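Local coordinates for protein toxin Tse2 (Pseudomonas aeruginosa, PDB 5AKO) that is secreted by the H1 type VI secretion system into the cytoplasm of recipient cells, where it likely acts as an NAD-dependent cytotoxin against prokaryotes and eukaryotes, at residues H67-D71 / A82-V86; F116-T122 / N167-Q172; D127-D133 / Y144-K150. One frame throughout, in Å; residues are numbered along the deposited sequence.

Contact 1 (H67-D71 / A82-V86); sequences HPTFD and APDIV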
loop_
_atom_site.group_PDB
_atom_site.type_symbol
_atom_site.label_atom_id
_atom_site.label_comp_id
_atom_site.label_asym_id
_atom_site.label_seq_id
_atom_site.Cartn_x
_atom_site.Cartn_y
_atom_site.Cartn_z
ATOM N N HIS C 67 20.936 6.021 15.905
ATOM C CA HIS C 67 20.137 7.106 15.380
ATOM C C HIS C 67 19.395 6.597 14.175
ATOM O O HIS C 67 19.986 5.946 13.321
ATOM C CB HIS C 67 21.008 8.298 14.934
ATOM C CG HIS C 67 21.539 9.112 16.061
ATOM N ND1 HIS C 67 21.856 10.442 15.925
ATOM C CD2 HIS C 67 21.846 8.781 17.336
ATOM C CE1 HIS C 67 22.301 10.907 17.080
ATOM N NE2 HIS C 67 22.301 9.917 17.957
ATOM N N PRO C 68 18.116 6.892 14.085
ATOM C CA PRO C 68 17.385 6.560 12.878
ATOM C C PRO C 68 17.558 7.666 11.860
ATOM O O PRO C 68 17.774 8.804 12.261
ATOM C CB PRO C 68 15.936 6.596 13.346
ATOM C CG PRO C 68 15.916 7.617 14.428
ATOM C CD PRO C 68 17.215 7.429 15.130
ATOM N N THR C 69 17.406 7.347 10.575
ATOM C CA THR C 69 17.258 8.376 9.554
ATOM C C THR C 69 16.021 9.219 9.897
ATOM O O THR C 69 14.944 8.688 10.285
ATOM C CB THR C 69 17.070 7.796 8.117
ATOM O OG1 THR C 69 15.882 6.985 8.084
ATOM C CG2 THR C 69 18.273 6.961 7.667
ATOM N N PHE C 70 16.168 10.527 9.682
ATOM C CA PHE C 70 15.098 11.491 9.868
ATOM C C PHE C 70 14.505 12.023 8.568
ATOM O O PHE C 70 13.454 12.630 8.571
ATOM C CB PHE C 70 15.629 12.648 10.701
ATOM C CG PHE C 70 16.000 12.234 12.097
ATOM C CD1 PHE C 70 15.003 12.008 13.051
ATOM C CD2 PHE C 70 17.334 12.030 12.448
ATOM C CE1 PHE C 70 15.337 11.622 14.342
ATOM C CE2 PHE C 70 17.664 11.590 13.732
ATOM C CZ PHE C 70 16.666 11.389 14.682
ATOM N N ASP C 71 15.175 11.814 7.453
ATOM C CA ASP C 71 14.656 12.348 6.213
ATOM C C ASP C 71 14.836 11.345 5.099
ATOM O O ASP C 71 15.452 10.286 5.289
ATOM C CB ASP C 71 15.362 13.679 5.881
ATOM C CG ASP C 71 16.892 13.550 5.788
ATOM O OD1 ASP C 71 17.424 12.448 5.535
ATOM O OD2 ASP C 71 17.582 14.581 5.962
ATOM N N ALA C 82 12.098 5.885 2.614
ATOM C CA ALA C 82 11.211 6.351 3.715
ATOM C C ALA C 82 12.036 6.569 4.980
ATOM O O ALA C 82 12.889 5.756 5.261
ATOM C CB ALA C 82 10.082 5.357 3.983
ATOM N N PRO C 83 11.844 7.693 5.695
ATOM C CA PRO C 83 12.534 7.924 6.981
ATOM C C PRO C 83 12.177 6.869 8.012
ATOM O O PRO C 83 11.066 6.451 8.057
ATOM C CB PRO C 83 11.987 9.287 7.459
ATOM C CG PRO C 83 11.243 9.814 6.310
ATOM C CD PRO C 83 10.792 8.692 5.492
ATOM N N ASP C 84 13.111 6.482 8.842
ATOM C CA ASP C 84 12.820 5.469 9.844
ATOM C C ASP C 84 11.801 6.005 10.854
ATOM O O ASP C 84 10.919 5.296 11.290
ATOM C CB ASP C 84 14.084 5.072 10.596
ATOM C CG ASP C 84 15.152 4.433 9.723
ATOM O OD1 ASP C 84 14.835 3.847 8.660
ATOM O OD2 ASP C 84 16.343 4.494 10.146
ATOM N N ILE C 85 11.917 7.268 11.218
ATOM C CA ILE C 85 10.935 7.903 12.102
ATOM C C ILE C 85 10.551 9.280 11.562
ATOM O O ILE C 85 11.305 9.888 10.858
ATOM C CB ILE C 85 11.511 7.990 13.529
ATOM C CG1 ILE C 85 10.446 8.404 14.531
ATOM C CG2 ILE C 85 12.681 8.949 13.595
ATOM C CD1 ILE C 85 10.872 8.317 15.996
ATOM N N VAL C 86 9.373 9.754 11.932
ATOM C CA VAL C 86 8.745 10.950 11.400
ATOM C C VAL C 86 8.052 11.763 12.524
ATOM O O VAL C 86 7.288 11.218 13.339
ATOM C CB VAL C 86 7.616 10.501 10.415
ATOM C CG1 VAL C 86 6.751 11.645 10.009
ATOM C CG2 VAL C 86 8.214 9.851 9.171
#
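Ile85, Thr69 and Asp84 have the most surface buried where two loop segments, 67-71 and 82-86, come together; the segments run 126° apart end to end and neither forms a regular helix or strand. This is loop-to-loop pairing, tied by side-chain-to-backbone bonds. Thr69 and Asp84 grip each other reciprocally. The backbone N of Asp84 reaches Thr69 OG1 at 2.9 Å, and the backbone N of Thr69 reaches Asp84 OD2 at 3.1 Å, meeting that oxygen from above the carboxylate plane, 50° out of it. Each side chain therefore accepts from the other residue's amide, and the two side chains cross at about a right angle. The Thr69 hydroxyl owes its place to chi1 of 60°, which sets OG1 between the backbone N and the carbonyl carbon and turns it to the Asp84 amide. Thr69 O adds two weak bonds, from Asp84 N and from Ile85 N, the latter long at 3.5 Å but nearly straight.

Ile85 supplies the apolar half through one branch. Its CG2 lies 3.6 Å from Pro68 CG and 3.8 Å from Phe70 CE1, so a single methyl touches both the proline ring and the phenylalanine, whose side chain runs alongside that of Ile85. Pro83 adds a contact with the backbone, its CB 3.8 Å from Phe70 O.

Both segments belong to the long connection between strand 33-37 and strand 100-103. Pro83 and Ala82 meet apolar side chains of another protein chain, while segment 67-71 lies against helix 154-176, with Pro68 on Leu161 and Phe70 on Arg154.

Contact 2 (F116-T122 / N167-Q172); sequences FVIPDGT and NAIRRQ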
loop_
_atom_site.group_PDB
_atom_site.type_symbol
_atom_site.label_atom_id
_atom_site.label_comp_id
_atom_site.label_asym_id
_atom_site.label_seq_id
_atom_site.Cartn_x
_atom_site.Cartn_y
_atom_site.Cartn_z
ATOM N N PHE C 116 26.690 -3.851 15.905
ATOM C CA PHE C 116 26.871 -3.324 17.216
ATOM C C PHE C 116 25.906 -4.080 18.097
ATOM O O PHE C 116 24.737 -4.169 17.750
ATOM C CB PHE C 116 26.558 -1.842 17.229
ATOM C CG PHE C 116 26.537 -1.246 18.596
ATOM C CD1 PHE C 116 27.707 -0.914 19.220
ATOM C CD2 PHE C 116 25.352 -1.053 19.271
ATOM C CE1 PHE C 116 27.706 -0.369 20.498
ATOM C CE2 PHE C 116 25.343 -0.549 20.563
ATOM C CZ PHE C 116 26.517 -0.200 21.176
ATOM N N VAL C 117 26.377 -4.554 19.267
ATOM C CA VAL C 117 25.623 -5.496 20.123
ATOM C C VAL C 117 25.039 -4.802 21.338
ATOM O O VAL C 117 25.752 -4.099 22.017
ATOM C CB VAL C 117 26.516 -6.601 20.696
ATOM C CG1 VAL C 117 25.669 -7.556 21.500
ATOM C CG2 VAL C 117 27.281 -7.353 19.590
ATOM N N ILE C 118 23.743 -5.001 21.589
ATOM C CA ILE C 118 23.039 -4.477 22.750
ATOM C C ILE C 118 22.662 -5.680 23.600
ATOM O O ILE C 118 21.738 -6.459 23.238
ATOM C CB ILE C 118 21.783 -3.714 22.362
ATOM C CG1 ILE C 118 22.148 -2.533 21.439
ATOM C CG2 ILE C 118 21.050 -3.227 23.605
ATOM C CD1 ILE C 118 20.943 -1.672 21.062
ATOM N N PRO C 119 23.436 -5.908 24.678
ATOM C CA PRO C 119 23.261 -7.224 25.298
ATOM C C PRO C 119 22.002 -7.296 26.121
ATOM O O PRO C 119 21.548 -6.274 26.644
ATOM C CB PRO C 119 24.493 -7.348 26.193
ATOM C CG PRO C 119 25.532 -6.577 25.418
ATOM C CD PRO C 119 24.774 -5.368 24.938
ATOM N N ASP C 120 21.425 -8.486 26.229
ATOM C CA ASP C 120 20.396 -8.691 27.244
ATOM C C ASP C 120 20.860 -7.978 28.505
ATOM O O ASP C 120 22.038 -8.046 28.844
ATOM C CB ASP C 120 20.236 -10.178 27.554
ATOM C CG ASP C 120 21.518 -10.790 28.073
ATOM O OD1 ASP C 120 22.495 -10.815 27.304
ATOM O OD2 ASP C 120 21.575 -11.218 29.250
ATOM N N GLY C 121 19.962 -7.292 29.183
ATOM C CA GLY C 121 20.291 -6.633 30.456
ATOM C C GLY C 121 20.750 -5.179 30.349
ATOM O O GLY C 121 21.019 -4.535 31.361
ATOM N N THR C 122 20.839 -4.637 29.133
ATOM C CA THR C 122 21.225 -3.253 28.954
ATOM C C THR C 122 20.137 -2.309 29.452
ATOM O O THR C 122 18.948 -2.563 29.251
ATOM C CB THR C 122 21.453 -2.958 27.480
ATOM O OG1 THR C 122 22.453 -3.849 26.998
ATOM C CG2 THR C 122 21.902 -1.503 27.300
ATOM N N ASN C 167 25.222 2.778 27.471
ATOM C CA ASN C 167 24.731 1.730 28.385
ATOM C C ASN C 167 25.091 0.365 27.855
ATOM O O ASN C 167 25.441 -0.557 28.636
ATOM C CB ASN C 167 23.215 1.810 28.586
ATOM C CG ASN C 167 22.779 3.080 29.277
ATOM O OD1 ASN C 167 23.601 3.898 29.678
ATOM N ND2 ASN C 167 21.468 3.280 29.362
ATOM N N ALA C 168 25.036 0.233 26.533
ATOM C CA ALA C 168 25.272 -1.074 25.900
ATOM C C ALA C 168 26.725 -1.507 26.032
ATOM O O ALA C 168 27.025 -2.675 26.236
ATOM C CB ALA C 168 24.858 -1.035 24.431
ATOM N N ILE C 169 27.618 -0.536 25.907
ATOM C CA ILE C 169 29.054 -0.767 26.072
ATOM C C ILE C 169 29.408 -1.138 27.544
ATOM O O ILE C 169 29.983 -2.196 27.799
ATOM C CB ILE C 169 29.821 0.466 25.606
ATOM C CG1 ILE C 169 29.581 0.661 24.098
ATOM C CG2 ILE C 169 31.318 0.314 25.903
ATOM C CD1 ILE C 169 29.947 2.045 23.589
ATOM N N ARG C 170 28.999 -0.313 28.501
ATOM C CA ARG C 170 29.061 -0.707 29.929
ATOM C C ARG C 170 28.577 -2.141 30.140
ATOM O O ARG C 170 29.275 -2.960 30.729
ATOM C CB ARG C 170 28.235 0.229 30.813
ATOM C CG ARG C 170 28.880 1.584 31.025
ATOM C CD ARG C 170 27.920 2.630 31.587
ATOM N NE ARG C 170 28.434 3.978 31.304
ATOM C CZ ARG C 170 27.709 5.013 30.869
ATOM N NH1 ARG C 170 26.396 4.897 30.633
ATOM N NH2 ARG C 170 28.307 6.176 30.649
ATOM N N ARG C 171 27.399 -2.450 29.624
ATOM C CA ARG C 171 26.805 -3.777 29.798
ATOM C C ARG C 171 27.594 -4.867 29.100
ATOM O O ARG C 171 27.622 -5.992 29.589
ATOM C CB ARG C 171 25.370 -3.773 29.313
ATOM C CG ARG C 171 24.672 -5.089 29.402
ATOM C CD ARG C 171 24.330 -5.475 30.822
ATOM N NE ARG C 171 23.940 -6.857 30.772
ATOM C CZ ARG C 171 24.155 -7.757 31.734
ATOM N NH1 ARG C 171 24.692 -7.425 32.919
ATOM N NH2 ARG C 171 23.818 -9.011 31.500
ATOM N N GLN C 172 28.267 -4.564 27.989
ATOM C CA GLN C 172 29.180 -5.572 27.388
ATOM C C GLN C 172 30.315 -5.986 28.352
ATOM O O GLN C 172 30.670 -7.174 28.404
ATOM C CB GLN C 172 29.769 -5.084 26.051
ATOM C CG GLN C 172 28.850 -5.308 24.849
ATOM C CD GLN C 172 29.513 -4.883 23.543
ATOM O OE1 GLN C 172 30.676 -5.219 23.298
ATOM N NE2 GLN C 172 28.781 -4.130 22.697
HETATM O O HOH W 1 29.630 -4.220 19.582
#
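This is a strand-and-turn against helix contact: the end of strand 114-118 and the type II beta turn Pro119-Thr122 lie across the C-terminal helix 154-176. The short strand and helix axes approach to 8.0 Å and cross at 79°, nearly perpendicular. Ala168 points its CB into the strand, where Phe116 CZ lies 3.7 Å away; Ile169 CG1 meets the same ring at its edge, near the ring plane. The close approach, with the CA atoms of Ile118 and Ala168 5.1 Å apart, is consistent with the small side chain at this point.

Polar grips lie on both sides of Pro119 along the chain. Gln172 stretches out beyond CG, crossing the Pro119 ring at about a right angle with CG 3.6 Å from Pro119 CG, and its NE2 donates to Val117 O at 3.1 Å, tilted from both the carbonyl and the amide plane. A water accepting from Gln172 NE2 and from Val117 N makes a second bridge to the same strand residue.

Within the turn, Pro119 O takes both the N and the OG1 of Thr122, which fixes the threonine and leaves its CG2 against the Ala168 backbone. Arg171 bends at chi2 (73°) so that its CG and CD pass along Thr122 and Gly121 toward Asp120. The Asp120 carboxylate has its main partner in Lys175 of the same helix and makes a long ion pair with Arg171. The arginine's firmer hold is on the backbone: NE lies 3.0 Å from Asp120 O, in the carbonyl plane on a lone pair, with an N-H...O angle of 158°.

Contact 3 (D127-D133 / Y144-K150); sequences DLKVKQD and YTIMPAK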
loop_
_atom_site.group_PDB
_atom_site.type_symbol
_atom_site.label_atom_id
_atom_site.label_comp_id
_atom_site.label_asym_id
_atom_site.label_seq_id
_atom_site.Cartn_x
_atom_site.Cartn_y
_atom_site.Cartn_z
ATOM N N ASP C 127 13.316 7.736 28.749
ATOM C CA ASP C 127 12.201 8.119 27.858
ATOM C C ASP C 127 12.137 7.354 26.516
ATOM O O ASP C 127 11.442 7.776 25.598
ATOM C CB ASP C 127 12.249 9.630 27.613
ATOM C CG ASP C 127 11.899 10.430 28.845
ATOM O OD1 ASP C 127 10.852 10.103 29.472
ATOM O OD2 ASP C 127 12.654 11.386 29.158
ATOM N N LEU C 128 12.822 6.220 26.432
ATOM C CA LEU C 128 12.792 5.387 25.250
ATOM C C LEU C 128 12.165 4.090 25.605
ATOM O O LEU C 128 12.028 3.756 26.794
ATOM C CB LEU C 128 14.196 5.116 24.764
ATOM C CG LEU C 128 15.007 6.292 24.227
ATOM C CD1 LEU C 128 16.321 5.789 23.662
ATOM C CD2 LEU C 128 14.256 7.060 23.149
ATOM N N LYS C 129 11.733 3.363 24.584
ATOM C CA LYS C 129 11.276 1.997 24.778
ATOM C C LYS C 129 11.605 1.209 23.541
ATOM O O LYS C 129 11.907 1.798 22.503
ATOM C CB LYS C 129 9.797 1.940 25.105
ATOM C CG LYS C 129 8.871 2.423 24.003
ATOM C CD LYS C 129 7.461 2.692 24.525
ATOM C CE LYS C 129 6.492 2.976 23.393
ATOM N NZ LYS C 129 5.117 3.174 23.901
ATOM N N VAL C 130 11.556 -0.110 23.677
ATOM C CA VAL C 130 11.948 -1.037 22.642
ATOM C C VAL C 130 10.779 -1.931 22.408
ATOM O O VAL C 130 10.373 -2.638 23.300
ATOM C CB VAL C 130 13.141 -1.886 23.108
ATOM C CG1 VAL C 130 13.567 -2.877 22.038
ATOM C CG2 VAL C 130 14.283 -0.965 23.490
ATOM N N LYS C 131 10.255 -1.893 21.196
ATOM C CA LYS C 131 9.051 -2.594 20.807
ATOM C C LYS C 131 9.378 -3.834 20.017
ATOM O O LYS C 131 10.127 -3.770 19.051
ATOM C CB LYS C 131 8.205 -1.681 19.916
ATOM C CG LYS C 131 6.993 -2.356 19.273
ATOM C CD LYS C 131 6.225 -1.352 18.437
ATOM C CE LYS C 131 4.961 -1.926 17.825
ATOM N NZ LYS C 131 4.108 -2.535 18.868
ATOM N N GLN C 132 8.796 -4.958 20.412
ATOM C CA GLN C 132 8.922 -6.188 19.665
ATOM C C GLN C 132 7.926 -6.087 18.559
ATOM O O GLN C 132 6.770 -5.894 18.822
ATOM C CB GLN C 132 8.613 -7.422 20.515
ATOM C CG GLN C 132 8.667 -8.697 19.687
ATOM C CD GLN C 132 8.370 -9.970 20.440
ATOM O OE1 GLN C 132 8.097 -9.978 21.631
ATOM N NE2 GLN C 132 8.360 -11.059 19.712
ATOM N N ASP C 133 8.373 -6.210 17.317
ATOM C CA ASP C 133 7.440 -6.273 16.183
ATOM C C ASP C 133 7.430 -7.751 15.759
ATOM O O ASP C 133 7.636 -8.620 16.573
ATOM C CB ASP C 133 7.877 -5.374 15.041
ATOM C CG ASP C 133 8.206 -3.928 15.482
ATOM O OD1 ASP C 133 7.303 -3.160 15.813
ATOM O OD2 ASP C 133 9.356 -3.500 15.399
ATOM N N TYR C 144 12.851 -5.469 15.983
ATOM C CA TYR C 144 12.519 -4.660 17.127
ATOM C C TYR C 144 12.760 -3.187 16.808
ATOM O O TYR C 144 13.593 -2.873 15.946
ATOM C CB TYR C 144 13.372 -5.043 18.317
ATOM C CG TYR C 144 13.072 -6.390 19.000
ATOM C CD1 TYR C 144 13.503 -7.570 18.456
ATOM C CD2 TYR C 144 12.421 -6.448 20.206
ATOM C CE1 TYR C 144 13.259 -8.783 19.074
ATOM C CE2 TYR C 144 12.171 -7.625 20.850
ATOM C CZ TYR C 144 12.574 -8.810 20.264
ATOM O OH TYR C 144 12.345 -10.030 20.867
ATOM N N THR C 145 12.051 -2.276 17.508
ATOM C CA THR C 145 12.176 -0.857 17.229
ATOM C C THR C 145 12.400 -0.088 18.505
ATOM O O THR C 145 11.647 -0.213 19.449
ATOM C CB THR C 145 10.918 -0.313 16.532
ATOM O OG1 THR C 145 10.679 -1.076 15.354
ATOM C CG2 THR C 145 11.090 1.182 16.124
ATOM N N ILE C 146 13.499 0.642 18.544
ATOM C CA ILE C 146 13.789 1.539 19.633
ATOM C C ILE C 146 13.094 2.850 19.274
ATOM O O ILE C 146 13.335 3.388 18.202
ATOM C CB ILE C 146 15.271 1.849 19.713
ATOM C CG1 ILE C 146 16.108 0.569 19.827
ATOM C CG2 ILE C 146 15.521 2.746 20.902
ATOM C CD1 ILE C 146 17.611 0.738 19.660
ATOM N N MET C 147 12.264 3.376 20.166
ATOM C CA MET C 147 11.382 4.459 19.819
ATOM C C MET C 147 11.188 5.366 21.065
ATOM O O MET C 147 11.477 4.977 22.179
ATOM C CB MET C 147 10.024 3.940 19.246
ATOM C CG MET C 147 9.128 3.391 20.340
ATOM S SD MET C 147 7.571 2.768 19.809
ATOM C CE MET C 147 7.919 1.803 18.338
ATOM N N PRO C 148 10.732 6.595 20.868
ATOM C CA PRO C 148 10.409 7.401 22.042
ATOM C C PRO C 148 9.192 6.858 22.843
ATOM O O PRO C 148 8.242 6.319 22.277
ATOM C CB PRO C 148 10.108 8.792 21.446
ATOM C CG PRO C 148 9.838 8.546 19.996
ATOM C CD PRO C 148 10.712 7.386 19.628
ATOM N N ALA C 149 9.257 6.987 24.159
ATOM C CA ALA C 149 8.155 6.527 25.007
ATOM C C ALA C 149 7.152 7.647 25.211
ATOM O O ALA C 149 6.072 7.416 25.708
ATOM C CB ALA C 149 8.685 6.038 26.356
ATOM N N LYS C 150 7.546 8.858 24.871
ATOM C CA LYS C 150 6.663 10.032 24.954
ATOM C C LYS C 150 7.080 11.043 23.878
ATOM O O LYS C 150 8.193 10.960 23.345
ATOM C CB LYS C 150 6.745 10.678 26.342
ATOM C CG LYS C 150 8.161 11.135 26.713
ATOM C CD LYS C 150 8.178 12.196 27.812
ATOM C CE LYS C 150 9.223 13.282 27.515
ATOM N NZ LYS C 150 9.492 14.191 28.674
HETATM O O HOH W 2 4.406 5.046 25.596
#
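Strands 128-133 and 144-148 run antiparallel as the two arms of a beta hairpin, their short axes 4.5 Å apart at closest and their directions 153° apart. Lys129 with Met147 and Lys131 with Thr145 are the hydrogen-bonded pairs, each joined by two backbone bonds; Lys131 N to Thr145 O, at 2.8 Å, is almost straight. Beyond the strand end, Ala149 N still reaches Asp127 O at 2.7 Å, approaching from above the carbonyl plane.

One face of the sheet carries Lys129, Lys131, Thr145 and Met147. Met147 rises with CG between its backbone N and carbonyl carbon (chi1 75°), which stands the thioether over the sheet between the two lysine chains: SD lies 3.7 Å from Lys129 CE, and CE lies 3.6 Å from Lys131 CD. The aliphatic parts of the lysines thus do the packing while their ammonium ends lead on. Lys129 NZ donates to a water that in turn donates to Ala149 O, and Lys129 also makes a cation-pi contact with Tyr24 of the adjoining strand.

On the other face, Tyr144 lays its ring along Gln132, with CE2 3.6 Å from Gln132 CB and the amide and ring planes only 21° apart. Val130 and Ile146 come next along it, as a non-hydrogen-bonded pair, and Leu128 and Ile146 both reach Leu161 of helix 154-176.

Thr145 OG1 donates to Asp133 OD2 at 2.8 Å, on the syn lone pair of that oxygen, the side facing OD1. The same oxygen is hydrogen-bonded to His143 ND1, so OD2 is shared by two partners, and the threonine probably steadies the carboxylate where it meets the imidazole. Both partners belong to strand 141-148, which suggests a carboxylate whose orientation is set from within the hairpin.

Contact 1 comes first along the chain; contact 2 then opens at strand 114-118 and closes on helix 154-176, and contact 3, the hairpin, is formed entirely between those two ends. Helix 154-176 is the shared element: it contributes segment 167-172 to contact 2 and is touched by side chains of contacts 1 and 3. Contacts 1 and 2 lie on opposite sides of the chain's centre, their centres 23 Å apart, whereas contact 3 has its centre 14 Å from that of contact 1 and 16 Å from that of contact 2. Ile85 CD1 meets Pro148 CD at 3.8 Å, joining the long loop to the hairpin within one compact toxin domain.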